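Local structure of putative amidohydrolase (Unidentified, 3FEQ) at residues C[13-17]-C[349-354]; C[29-33]-C[403-407]; C[95-99]-C[407-411]; C[140-146]-C[196-202]; C[260-264]-C[310-316]. The protein probably acts as a zinc-dependent prolidase of the amidohydrolase superfamily, hydrolysing dipeptides that end in proline. All coordinates share one frame; numbering follows the deposited sequence. Where two conformers were deposited one is given.

Contact 1: C[13-17]-C[349-354]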
# COMPACT_ATOMS: atom_id res chain seq x y z
N VAL C 13 26.59 -46.80 -34.91
CA VAL C 13 26.26 -45.40 -34.71
C VAL C 13 25.08 -44.98 -35.58
O VAL C 13 25.13 -45.07 -36.81
CB VAL C 13 27.48 -44.51 -34.99
CG1 VAL C 13 27.07 -43.05 -35.11
CG2 VAL C 13 28.52 -44.68 -33.90
N LEU C 14 24.02 -44.53 -34.94
CA LEU C 14 22.84 -44.11 -35.65
C LEU C 14 23.10 -42.76 -36.27
O LEU C 14 23.39 -41.79 -35.57
CB LEU C 14 21.64 -44.02 -34.71
CG LEU C 14 20.28 -44.38 -35.29
CD1 LEU C 14 19.21 -44.12 -34.24
CD2 LEU C 14 19.96 -43.62 -36.58
N ASP C 15 23.01 -42.70 -37.59
CA ASP C 15 22.99 -41.44 -38.28
C ASP C 15 21.59 -41.17 -38.78
O ASP C 15 21.00 -42.01 -39.46
CB ASP C 15 23.97 -41.44 -39.44
CG ASP C 15 24.22 -40.06 -39.99
OD1 ASP C 15 23.38 -39.57 -40.77
OD2 ASP C 15 25.26 -39.46 -39.62
N LEU C 16 21.09 -39.98 -38.48
CA LEU C 16 19.67 -39.71 -38.52
C LEU C 16 19.20 -39.03 -39.80
O LEU C 16 18.06 -39.24 -40.22
CB LEU C 16 19.24 -38.92 -37.29
CG LEU C 16 19.09 -39.79 -36.04
CD1 LEU C 16 19.57 -39.06 -34.80
CD2 LEU C 16 17.66 -40.25 -35.89
N GLU C 17 20.06 -38.24 -40.42
CA GLU C 17 19.69 -37.56 -41.66
C GLU C 17 19.75 -38.50 -42.86
O GLU C 17 19.14 -38.23 -43.89
CB GLU C 17 20.56 -36.31 -41.90
CG GLU C 17 22.03 -36.48 -41.58
CD GLU C 17 22.39 -36.05 -40.16
OE1 GLU C 17 21.86 -36.64 -39.19
OE2 GLU C 17 23.22 -35.13 -40.01
N LEU C 349 12.20 -41.19 -33.98
CA LEU C 349 13.51 -40.93 -33.43
C LEU C 349 14.02 -39.54 -33.78
O LEU C 349 14.81 -38.95 -33.02
CB LEU C 349 14.50 -42.00 -33.87
CG LEU C 349 14.25 -43.44 -33.41
CD1 LEU C 349 15.28 -44.35 -34.06
CD2 LEU C 349 14.32 -43.59 -31.90
N ARG C 350 13.58 -39.00 -34.91
CA ARG C 350 14.03 -37.67 -35.32
C ARG C 350 13.45 -36.59 -34.42
O ARG C 350 14.09 -35.56 -34.17
CB ARG C 350 13.66 -37.37 -36.78
CG ARG C 350 14.70 -37.77 -37.80
CD ARG C 350 14.62 -36.90 -39.05
NE ARG C 350 15.40 -37.44 -40.16
CZ ARG C 350 14.92 -38.26 -41.10
NH1 ARG C 350 13.64 -38.63 -41.08
NH2 ARG C 350 15.71 -38.71 -42.07
N SER C 351 12.23 -36.85 -33.94
CA SER C 351 11.50 -35.87 -33.15
C SER C 351 12.20 -35.59 -31.83
O SER C 351 12.16 -34.46 -31.33
CB SER C 351 10.07 -36.34 -32.91
OG SER C 351 9.27 -36.10 -34.05
N ALA C 352 12.85 -36.62 -31.29
CA ALA C 352 13.52 -36.54 -30.00
C ALA C 352 15.00 -36.22 -30.14
O ALA C 352 15.72 -36.21 -29.15
CB ALA C 352 13.33 -37.83 -29.23
N THR C 353 15.46 -35.99 -31.37
CA THR C 353 16.88 -35.77 -31.60
C THR C 353 17.11 -34.56 -32.48
O THR C 353 17.29 -33.44 -31.97
CB THR C 353 17.57 -36.98 -32.23
OG1 THR C 353 16.82 -37.40 -33.37
CG2 THR C 353 17.68 -38.14 -31.24
N THR C 354 17.11 -34.76 -33.79
CA THR C 354 17.56 -33.72 -34.71
C THR C 354 16.58 -32.56 -34.70
O THR C 354 16.98 -31.41 -34.61
CB THR C 354 17.79 -34.25 -36.15
OG1 THR C 354 16.71 -35.12 -36.52
CG2 THR C 354 19.10 -35.02 -36.24

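Contact 2: C[29-33]-C[403-407]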
# COMPACT_ATOMS: atom_id res chain seq x y z
N ILE C 29 35.41 -39.50 -27.40
CA ILE C 29 35.01 -38.34 -26.62
C ILE C 29 36.25 -37.74 -25.99
O ILE C 29 37.00 -38.45 -25.31
CB ILE C 29 34.08 -38.75 -25.44
CG1 ILE C 29 32.95 -39.69 -25.89
CG2 ILE C 29 33.54 -37.54 -24.76
CD1 ILE C 29 32.02 -39.11 -26.92
N ASP C 30 36.45 -36.44 -26.17
CA ASP C 30 37.44 -35.69 -25.39
C ASP C 30 36.81 -34.53 -24.63
O ASP C 30 36.23 -33.62 -25.23
CB ASP C 30 38.60 -35.19 -26.26
CG ASP C 30 39.76 -34.63 -25.43
OD1 ASP C 30 40.09 -33.43 -25.61
OD2 ASP C 30 40.35 -35.38 -24.62
N GLY C 31 36.97 -34.54 -23.32
CA GLY C 31 36.30 -33.59 -22.46
C GLY C 31 34.82 -33.86 -22.50
O GLY C 31 34.36 -34.92 -22.10
N GLU C 32 34.09 -32.90 -23.06
CA GLU C 32 32.65 -33.00 -23.13
C GLU C 32 32.19 -33.10 -24.58
O GLU C 32 30.99 -33.17 -24.85
CB GLU C 32 32.02 -31.77 -22.48
CG GLU C 32 32.52 -31.51 -21.07
CD GLU C 32 31.81 -30.36 -20.40
OE1 GLU C 32 32.10 -30.08 -19.23
OE2 GLU C 32 30.94 -29.75 -21.06
N ARG C 33 33.14 -33.14 -25.50
CA ARG C 33 32.83 -33.10 -26.93
C ARG C 33 33.18 -34.39 -27.67
O ARG C 33 34.01 -35.17 -27.22
CB ARG C 33 33.50 -31.91 -27.59
CG ARG C 33 33.22 -30.60 -26.88
CD ARG C 33 32.98 -29.51 -27.88
NE ARG C 33 32.05 -28.50 -27.38
CZ ARG C 33 30.78 -28.39 -27.77
NH1 ARG C 33 30.01 -27.41 -27.30
NH2 ARG C 33 30.28 -29.25 -28.64
N GLN C 403 26.53 -38.20 -20.48
CA GLN C 403 26.11 -36.81 -20.46
C GLN C 403 27.32 -35.90 -20.40
O GLN C 403 28.19 -36.07 -19.55
CB GLN C 403 25.18 -36.59 -19.27
CG GLN C 403 24.19 -35.46 -19.42
CD GLN C 403 23.09 -35.50 -18.38
OE1 GLN C 403 21.97 -35.09 -18.65
NE2 GLN C 403 23.40 -36.01 -17.19
N ARG C 404 27.41 -34.95 -21.33
CA ARG C 404 28.58 -34.08 -21.45
C ARG C 404 29.91 -34.80 -21.15
O ARG C 404 30.64 -34.43 -20.22
CB ARG C 404 28.43 -32.83 -20.57
CG ARG C 404 27.58 -31.73 -21.20
CD ARG C 404 27.73 -30.40 -20.47
NE ARG C 404 27.18 -30.47 -19.11
CZ ARG C 404 27.87 -30.17 -18.01
NH1 ARG C 404 29.13 -29.78 -18.09
NH2 ARG C 404 27.28 -30.26 -16.83
N GLY C 405 30.19 -35.84 -21.91
CA GLY C 405 31.43 -36.57 -21.76
C GLY C 405 31.34 -37.71 -20.77
O GLY C 405 31.76 -38.82 -21.07
N THR C 406 30.79 -37.45 -19.59
CA THR C 406 30.87 -38.44 -18.52
C THR C 406 29.71 -39.45 -18.49
O THR C 406 28.62 -39.19 -18.98
CB THR C 406 31.08 -37.78 -17.14
OG1 THR C 406 30.02 -38.18 -16.27
CG2 THR C 406 31.10 -36.25 -17.25
N LEU C 407 29.98 -40.64 -17.95
CA LEU C 407 29.00 -41.71 -17.91
C LEU C 407 28.14 -41.59 -16.66
O LEU C 407 28.65 -41.43 -15.56
CB LEU C 407 29.72 -43.08 -17.96
CG LEU C 407 28.93 -44.34 -17.58
CD1 LEU C 407 28.22 -44.92 -18.77
CD2 LEU C 407 29.82 -45.37 -16.93

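Contact 3: C[95-99]-C[407-411]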
# COMPACT_ATOMS: atom_id res chain seq x y z
N ASP C 95 15.74 -37.98 -12.02
CA ASP C 95 16.61 -39.12 -12.06
C ASP C 95 16.08 -40.19 -13.01
O ASP C 95 16.84 -40.80 -13.76
CB ASP C 95 16.78 -39.69 -10.65
CG ASP C 95 17.98 -40.59 -10.53
OD1 ASP C 95 19.06 -40.21 -11.04
OD2 ASP C 95 17.85 -41.68 -9.95
N ALA C 96 14.76 -40.37 -12.99
CA ALA C 96 14.11 -41.36 -13.83
C ALA C 96 14.12 -40.98 -15.31
O ALA C 96 14.36 -41.83 -16.17
CB ALA C 96 12.70 -41.62 -13.34
N MET C 97 13.89 -39.71 -15.62
CA MET C 97 13.94 -39.26 -17.02
C MET C 97 15.32 -39.55 -17.62
O MET C 97 15.44 -39.93 -18.80
CB MET C 97 13.63 -37.76 -17.13
CG MET C 97 12.18 -37.37 -16.95
SD MET C 97 11.97 -35.60 -17.23
CE MET C 97 10.25 -35.41 -16.87
N LEU C 98 16.35 -39.38 -16.80
CA LEU C 98 17.71 -39.55 -17.28
C LEU C 98 17.96 -41.01 -17.57
O LEU C 98 18.52 -41.35 -18.61
CB LEU C 98 18.71 -39.01 -16.26
CG LEU C 98 20.19 -39.10 -16.63
CD1 LEU C 98 20.52 -38.20 -17.81
CD2 LEU C 98 21.06 -38.79 -15.41
N SER C 99 17.47 -41.89 -16.71
CA SER C 99 17.67 -43.32 -16.89
C SER C 99 16.95 -43.87 -18.13
O SER C 99 17.41 -44.81 -18.75
CB SER C 99 17.28 -44.11 -15.64
OG SER C 99 15.88 -44.23 -15.53
N LEU C 407 29.98 -40.64 -17.95
CA LEU C 407 29.00 -41.71 -17.91
C LEU C 407 28.14 -41.59 -16.66
O LEU C 407 28.65 -41.43 -15.56
CB LEU C 407 29.72 -43.08 -17.96
CG LEU C 407 28.93 -44.34 -17.58
CD1 LEU C 407 28.22 -44.92 -18.77
CD2 LEU C 407 29.82 -45.37 -16.93
N VAL C 408 26.82 -41.63 -16.83
CA VAL C 408 25.93 -41.32 -15.73
C VAL C 408 24.93 -42.43 -15.41
O VAL C 408 24.34 -42.44 -14.33
CB VAL C 408 25.16 -40.01 -15.96
CG1 VAL C 408 25.15 -39.20 -14.69
CG2 VAL C 408 25.78 -39.22 -17.06
N LYS C 409 24.74 -43.36 -16.34
CA LYS C 409 23.87 -44.52 -16.10
C LYS C 409 24.47 -45.80 -16.66
O LYS C 409 24.80 -45.88 -17.83
CB LYS C 409 22.48 -44.30 -16.70
CG LYS C 409 21.65 -43.22 -16.01
CD LYS C 409 21.27 -43.64 -14.60
CE LYS C 409 20.52 -42.55 -13.85
NZ LYS C 409 20.05 -43.07 -12.53
N ARG C 410 24.60 -46.81 -15.79
CA ARG C 410 25.03 -48.13 -16.20
C ARG C 410 23.95 -49.14 -15.82
O ARG C 410 23.66 -49.33 -14.64
CB ARG C 410 26.36 -48.49 -15.55
CG ARG C 410 26.84 -49.92 -15.82
CD ARG C 410 27.89 -50.36 -14.81
NE ARG C 410 29.12 -49.58 -14.92
CZ ARG C 410 30.13 -49.88 -15.73
NH1 ARG C 410 30.07 -50.96 -16.50
NH2 ARG C 410 31.21 -49.11 -15.76
N GLN C 411 23.34 -49.75 -16.82
CA GLN C 411 22.13 -50.54 -16.61
C GLN C 411 22.18 -51.86 -17.35
O GLN C 411 22.56 -52.87 -16.79
CB GLN C 411 20.88 -49.74 -17.02
CG GLN C 411 21.11 -48.23 -17.16
CD GLN C 411 19.88 -47.40 -16.84
OE1 GLN C 411 19.12 -47.70 -15.92
NE2 GLN C 411 19.69 -46.32 -17.60

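Contact 4: C[140-146]-C[196-202]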
# COMPACT_ATOMS: atom_id res chain seq x y z
N GLY C 140 -8.06 -16.47 -15.32
CA GLY C 140 -9.03 -17.50 -15.68
C GLY C 140 -8.49 -18.40 -16.76
O GLY C 140 -9.23 -19.20 -17.34
N GLY C 141 -7.19 -18.27 -17.02
CA GLY C 141 -6.55 -18.92 -18.15
C GLY C 141 -6.11 -20.32 -17.78
O GLY C 141 -6.41 -20.79 -16.69
N HIS C 142 -5.39 -20.97 -18.69
CA HIS C 142 -5.06 -22.37 -18.50
C HIS C 142 -4.11 -22.48 -17.31
O HIS C 142 -4.02 -23.52 -16.66
CB HIS C 142 -4.48 -22.99 -19.79
CG HIS C 142 -4.18 -24.46 -19.70
ND1 HIS C 142 -5.11 -25.41 -19.31
CD2 HIS C 142 -3.04 -25.15 -19.96
CE1 HIS C 142 -4.55 -26.60 -19.32
NE2 HIS C 142 -3.30 -26.48 -19.70
N GLY C 143 -3.47 -21.36 -16.98
CA GLY C 143 -2.58 -21.32 -15.83
C GLY C 143 -3.26 -20.98 -14.52
O GLY C 143 -2.68 -21.15 -13.45
N ASP C 144 -4.50 -20.51 -14.59
CA ASP C 144 -5.20 -19.99 -13.42
C ASP C 144 -6.01 -21.10 -12.79
O ASP C 144 -7.00 -21.55 -13.37
CB ASP C 144 -6.11 -18.84 -13.84
CG ASP C 144 -6.56 -17.97 -12.68
OD1 ASP C 144 -6.36 -18.37 -11.50
OD2 ASP C 144 -7.14 -16.90 -12.96
N PHE C 145 -5.59 -21.55 -11.61
CA PHE C 145 -6.17 -22.74 -10.97
C PHE C 145 -7.16 -22.39 -9.88
O PHE C 145 -7.51 -23.23 -9.06
CB PHE C 145 -5.09 -23.68 -10.41
CG PHE C 145 -4.19 -24.25 -11.46
CD1 PHE C 145 -4.69 -25.11 -12.42
CD2 PHE C 145 -2.85 -23.89 -11.51
CE1 PHE C 145 -3.87 -25.61 -13.42
CE2 PHE C 145 -2.01 -24.39 -12.51
CZ PHE C 145 -2.52 -25.25 -13.47
N ARG C 146 -7.63 -21.14 -9.88
CA ARG C 146 -8.61 -20.70 -8.91
C ARG C 146 -9.97 -21.24 -9.27
O ARG C 146 -10.35 -21.23 -10.44
CB ARG C 146 -8.63 -19.18 -8.80
CG ARG C 146 -7.44 -18.62 -8.03
CD ARG C 146 -7.40 -17.11 -8.06
NE ARG C 146 -7.06 -16.60 -9.38
CZ ARG C 146 -6.87 -15.31 -9.66
NH1 ARG C 146 -6.98 -14.41 -8.70
NH2 ARG C 146 -6.59 -14.94 -10.90
N GLY C 196 -7.56 -25.36 -21.98
CA GLY C 196 -6.83 -26.61 -21.87
C GLY C 196 -7.61 -27.75 -21.25
O GLY C 196 -8.83 -27.84 -21.41
N VAL C 197 -6.90 -28.64 -20.56
CA VAL C 197 -7.51 -29.81 -19.95
C VAL C 197 -7.39 -29.79 -18.41
O VAL C 197 -8.36 -30.07 -17.71
CB VAL C 197 -6.89 -31.11 -20.53
CG1 VAL C 197 -7.41 -32.34 -19.79
CG2 VAL C 197 -7.18 -31.21 -22.03
N ALA C 198 -6.22 -29.38 -17.91
CA ALA C 198 -5.87 -29.51 -16.49
C ALA C 198 -6.23 -28.28 -15.64
O ALA C 198 -5.88 -28.22 -14.46
CB ALA C 198 -4.39 -29.85 -16.34
N SER C 199 -6.92 -27.31 -16.23
CA SER C 199 -7.36 -26.11 -15.51
C SER C 199 -8.88 -26.13 -15.31
O SER C 199 -9.61 -26.69 -16.13
CB SER C 199 -6.95 -24.86 -16.28
OG SER C 199 -7.14 -25.02 -17.68
N PRO C 200 -9.36 -25.52 -14.20
CA PRO C 200 -10.80 -25.59 -13.84
C PRO C 200 -11.81 -24.89 -14.77
O PRO C 200 -12.85 -25.48 -15.09
CB PRO C 200 -10.84 -24.99 -12.42
CG PRO C 200 -9.61 -24.16 -12.31
CD PRO C 200 -8.57 -24.80 -13.19
N THR C 201 -11.53 -23.66 -15.20
CA THR C 201 -12.58 -22.75 -15.71
C THR C 201 -12.67 -22.58 -17.23
O THR C 201 -13.70 -22.14 -17.74
CB THR C 201 -12.53 -21.35 -15.04
OG1 THR C 201 -11.24 -20.76 -15.24
CG2 THR C 201 -12.79 -21.46 -13.55
N ASP C 202 -11.60 -22.93 -17.95
CA ASP C 202 -11.53 -22.65 -19.39
C ASP C 202 -11.83 -23.87 -20.25
O ASP C 202 -11.08 -24.84 -20.24
CB ASP C 202 -10.16 -22.07 -19.76
CG ASP C 202 -9.01 -22.74 -19.01
OD1 ASP C 202 -8.19 -23.44 -19.66
OD2 ASP C 202 -8.92 -22.57 -17.77

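Contact 5: C[260-264]-C[310-316]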
# COMPACT_ATOMS: atom_id res chain seq x y z
N ALA C 260 -2.07 -25.62 -40.19
CA ALA C 260 -0.85 -26.37 -40.46
C ALA C 260 -0.05 -25.72 -41.58
O ALA C 260 1.15 -25.49 -41.44
CB ALA C 260 -1.19 -27.80 -40.80
N LYS C 261 -0.73 -25.38 -42.67
CA LYS C 261 -0.10 -24.76 -43.82
C LYS C 261 0.53 -23.44 -43.41
O LYS C 261 1.67 -23.15 -43.75
CB LYS C 261 -1.13 -24.54 -44.93
CG LYS C 261 -0.72 -24.93 -46.37
CD LYS C 261 -1.66 -24.27 -47.41
CE LYS C 261 -1.98 -25.11 -48.64
NZ LYS C 261 -1.27 -24.64 -49.87
N LEU C 262 -0.20 -22.66 -42.61
CA LEU C 262 0.31 -21.39 -42.06
C LEU C 262 1.52 -21.58 -41.17
O LEU C 262 2.45 -20.78 -41.19
CB LEU C 262 -0.78 -20.67 -41.28
CG LEU C 262 -0.48 -19.26 -40.79
CD1 LEU C 262 -0.37 -18.30 -41.96
CD2 LEU C 262 -1.58 -18.83 -39.85
N MET C 263 1.50 -22.65 -40.38
CA MET C 263 2.63 -23.02 -39.54
C MET C 263 3.88 -23.35 -40.35
O MET C 263 4.97 -22.87 -40.04
CB MET C 263 2.26 -24.20 -38.65
CG MET C 263 2.24 -23.86 -37.17
SD MET C 263 1.72 -25.21 -36.13
CE MET C 263 0.22 -25.66 -36.98
N HIS C 264 3.72 -24.16 -41.39
CA HIS C 264 4.84 -24.51 -42.26
C HIS C 264 5.44 -23.27 -42.92
O HIS C 264 6.65 -23.14 -43.02
CB HIS C 264 4.40 -25.51 -43.33
CG HIS C 264 5.37 -25.64 -44.46
ND1 HIS C 264 6.63 -26.20 -44.30
CD2 HIS C 264 5.28 -25.28 -45.77
CE1 HIS C 264 7.26 -26.19 -45.46
NE2 HIS C 264 6.46 -25.64 -46.37
N ILE C 310 -1.71 -34.69 -40.48
CA ILE C 310 -1.89 -33.34 -40.99
C ILE C 310 -0.59 -32.55 -40.95
O ILE C 310 -0.20 -31.95 -41.95
CB ILE C 310 -2.94 -32.58 -40.18
CG1 ILE C 310 -4.20 -33.46 -40.01
CG2 ILE C 310 -3.21 -31.22 -40.81
CD1 ILE C 310 -5.37 -32.75 -39.41
N TYR C 311 0.09 -32.62 -39.81
CA TYR C 311 1.38 -31.95 -39.64
C TYR C 311 2.45 -32.45 -40.62
O TYR C 311 3.21 -31.65 -41.18
CB TYR C 311 1.88 -32.11 -38.20
CG TYR C 311 1.12 -31.27 -37.20
CD1 TYR C 311 0.86 -29.93 -37.44
CD2 TYR C 311 0.68 -31.82 -36.00
CE1 TYR C 311 0.16 -29.16 -36.52
CE2 TYR C 311 -0.02 -31.06 -35.08
CZ TYR C 311 -0.27 -29.74 -35.34
OH TYR C 311 -0.98 -28.99 -34.44
N ALA C 312 2.51 -33.76 -40.81
CA ALA C 312 3.42 -34.36 -41.78
C ALA C 312 3.09 -33.87 -43.18
O ALA C 312 3.98 -33.47 -43.93
CB ALA C 312 3.31 -35.86 -41.73
N ASN C 313 1.81 -33.86 -43.51
CA ASN C 313 1.36 -33.47 -44.83
C ASN C 313 1.70 -32.04 -45.18
O ASN C 313 2.18 -31.77 -46.27
CB ASN C 313 -0.14 -33.67 -44.97
CG ASN C 313 -0.51 -35.13 -45.04
OD1 ASN C 313 0.33 -35.97 -45.35
ND2 ASN C 313 -1.76 -35.43 -44.74
N ALA C 314 1.44 -31.12 -44.26
CA ALA C 314 1.78 -29.72 -44.48
C ALA C 314 3.28 -29.45 -44.30
O ALA C 314 3.77 -28.36 -44.58
CB ALA C 314 0.96 -28.82 -43.59
N GLY C 315 4.01 -30.47 -43.85
CA GLY C 315 5.45 -30.35 -43.68
C GLY C 315 5.81 -29.38 -42.57
O GLY C 315 6.60 -28.45 -42.76
N VAL C 316 5.21 -29.59 -41.41
CA VAL C 316 5.53 -28.82 -40.22
C VAL C 316 6.36 -29.69 -39.29
O VAL C 316 5.88 -30.74 -38.86
CB VAL C 316 4.25 -28.45 -39.47
CG1 VAL C 316 4.56 -27.49 -38.34
CG2 VAL C 316 3.24 -27.83 -40.42

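Contact 1: C[13-17]-C[349-354]
Leu16 and Leu349 form the apolar part of this contact together with Leu14, where the end of strand 11-15 meets the end of helix 345-351. Leu14 CD1 touches Leu349 CD1 at 3.9 Å, the two side chains slanting past each other. Leu16 runs roughly at a right angle to Leu349 and lays CD2 4.1 Å from Leu349 CB. Its other methyl, CD1, lies 3.5 Å from Thr353 OG1, and its CB rests 4.0 Å from Thr354 CG2, so Leu16 sits against both the last helical turn and the loop that follows it. Thr354 presents this methyl because CG2 stands beside its backbone N, opposite the carbonyl carbon.

The polar part centres on Leu16 O. The chain of Arg350, extended from CG to NE, carries its guanidinium to this carbonyl, with NH2 at 3.0 Å and NE at 3.2 Å from Leu16 O. Glu17 O lies farther off, near the guanidinium plane at its edge. Within the second segment Thr353 OG1 donates to Leu349 O at 2.6 Å, a bond that turns the threonine hydroxyl back onto the helix end.

Strand 56-66 lies behind the leucines: Met58 touches Leu14 and Leu349, and Pro59 touches Leu16. The contact thus joins the small N-terminal beta region to a helix of the amidohydrolase TIM-barrel domain. Its chemistry is that of a mostly buried leucine seam with the Arg350 guanidinium beside the Leu16 carbonyl at its outer margin; the donation to Leu349 O gives the threonine hydroxyl beside Leu16 a polar partner.

Contact 2: C[29-33]-C[403-407]
Arg404 NH1 faces both carboxylate oxygens of Glu32 in a weakly bonded salt bridge, 3.2 Å to OE1 and 3.5 Å to OE2. It links two beta hairpin turns set side by side: a type II' turn from Asp30 to Arg33, between strands 20-30 and 33-38, and the turn joining strands 398-403 and 406-410. The N-H to OE1 is well bent, 120°, whereas that to the more distant OE2 is nearly straight at 171°. Glu32 and Arg404 lie alongside, pointing the same way. Beyond CG the glutamate is fully extended, while the arginine bends at chi3, which turns its guanidinium toward the carboxylate. The carboxylate and guanidinium planes stand 65° apart, so this is not a flat, two-pronged pairing.

Arg404 NH2 makes a weak bond to Glu120 O, and its backbone N donates to Asp376 OD1. Ala375 makes backbone hydrogen bonds to both Glu32 and Gly405, and so ties the two hairpins through the loop that leads into strand 377-380.

Gly405, with positive phi, brings its backbone closest to Glu32, CA to CA 4.0 Å. On the buried side Ile29 CG2 packs 3.8 Å from Gly405 CA, and the same CA directs a C-H at Gly31 O, 3.4 Å away.

Contact 3: C[95-99]-C[407-411]
Lys409 reaches from the C-terminal strand to the last turn of helix 90-99, where its ammonium meets Asp95 in a salt bridge with a weak hydrogen bond, NZ to OD1 3.4 Å. The lysine chain bends at chi2, which lays its aliphatic part along the helix: CE rests 4.0 Å from Ser99 CB and 4.1 Å from Leu98 CD2. The same leucine methyl meets Val408 CG1 at 4.2 Å, the two side chains crossing at about a right angle. Farther along, Gln411 NE2 donates to Ser99 O over 3.0 Å. It arrives in the carbonyl plane on a lone pair, although the N-H is bent to 132° and the oxygen lies 23° out of the amide plane.

Val408 and Lys409 both face Val401 across the antiparallel pair of strands 398-403 and 406-410, a classic beta bulge. This irregularity lets the consecutive side chains of Val408 and Lys409 both turn to the helix; the axes of the segments 95-99 and 407-410 stand 81° apart.

Ser99 OG bonds back to Ala96 O at 2.9 Å within the helix. Behind the first shell, Asp95 OD1 also takes a weak bond from Ser125 OG, while Gln403 touches both Leu98 and Val408.

Contact 4: C[140-146]-C[196-202]
His142 and Ser199 mark the closest approach of the two backbones, CA to CA 5.3 Å, in a contact between two loops that contain no regular helix or strand. Both belong to loops that follow strands of the TIM-barrel-like amidohydrolase domain, on the side of the zinc site. A type I turn from Gly141 to Asp144 shapes the first loop, and the positive phi of Gly140 precedes it. Gly196 CA comes close to the imidazole of His142 at ND1 and CE1.

His142 has CG anti to the backbone N (chi1 -177°), which carries its ring across to the second loop. There ND1 donates to Ser199 OG at 2.6 Å; the bond is bent, 142°, with the hydroxyl 23° out of the ring plane. Ser199 OG in turn donates to Asp202 OD1 at 2.7 Å, and Gly196 N reaches the same oxygen at 3.1 Å, so two donors hold this carboxylate oxygen. This relay fixes the rotation of the imidazole, which stacks on the ring of zinc ligand His231; the His142 side chain is about 4 Å from a zinc ion. His142 thus lies beside the metal centre, its ring orientation held by Ser199, which Asp202 holds in turn.

Farther out, Phe145 CD1 packs 4.0 Å from Pro200 CD, the two side chains nearly perpendicular. Its CE1 edge points to Ala198 O. Thr201, which also packs on Gln183 of the second subunit, gives a weak bond from OG1 to Gly140 O. Within the first loop Arg146 grips Asp144 side-on, NE to OD1 2.8 Å, while Gly140 N donates to Asp144 OD2, 2.6 Å away on the anti lone pair.

Contact 5: C[260-264]-C[310-316]
Ala260 CB and Ala314 CB meet at 3.7 Å, where the axes of segments 260-264 and 310-314 approach to 9.1 Å, crossing at -49°. Ile310 CG2 adds a second methyl contact to Ala260 CB, at 4.0 Å, one turn before Ala314 on its helix.

Met263 slants against Tyr311. Its chain bends at chi3 (-50°), which swings the terminal methyl toward the ring, so that CE comes in at the edge, 3.5 Å from Tyr311 CE1. The sulfur stands 5.4 Å from the ring centroid, oblique to the ring, in a Met-aromatic contact. Val316 sets its two methyls against helix 257-266: CG1 touches Met263 CB at 4.0 Å, and CG2 lies close to Ala260 O and His264 N.

His264 lays its imidazole over the end of the second helix, one ring face against Ala314 O, which is 3.2 Å from CG. ND1 gives a weak, bent bond to Gly315 O at 2.7 Å. Gly315 has the positive phi of a Schellman motif, with Val316 N and Gly315 N bonding back into the last turn; as the chain leaves the helix there, the Gly315 carbonyl comes to face the histidine.

The two helices, 257-266 and 302-314, pack on the outside of the barrel domain. Tyr311 OH donates to Gly252 O in strand 248-254, and Val270 in strand 269-271 is touched by Met263, Tyr311 and Val316. Ile238 of helix 235-243 also meets Met263 and Tyr311, so these two side chains pack against both helix 235-243 and strand 269-271 of the parallel sheet.

Contacts 1, 2 and 3 all reach the same mixed sheet. Contacts 2 and 3 share Leu407 and strand 406-410, their centres about 15 Å apart, and they touch through Gln403. Centre to centre, contact 1 lies about 19 Å from contact 2 and about 20 Å from contact 3, and its segments alternate with theirs along the chain. Contacts 4 and 5 lie in series within the loops closed by the other three, centres about 28 Å apart, in the barrel domain. Contacts 1 and 3 join the beta region to helices of that domain, with centres more than 30 Å from contact 4 beside the zinc site, while contact 2 ties hairpins within the beta region.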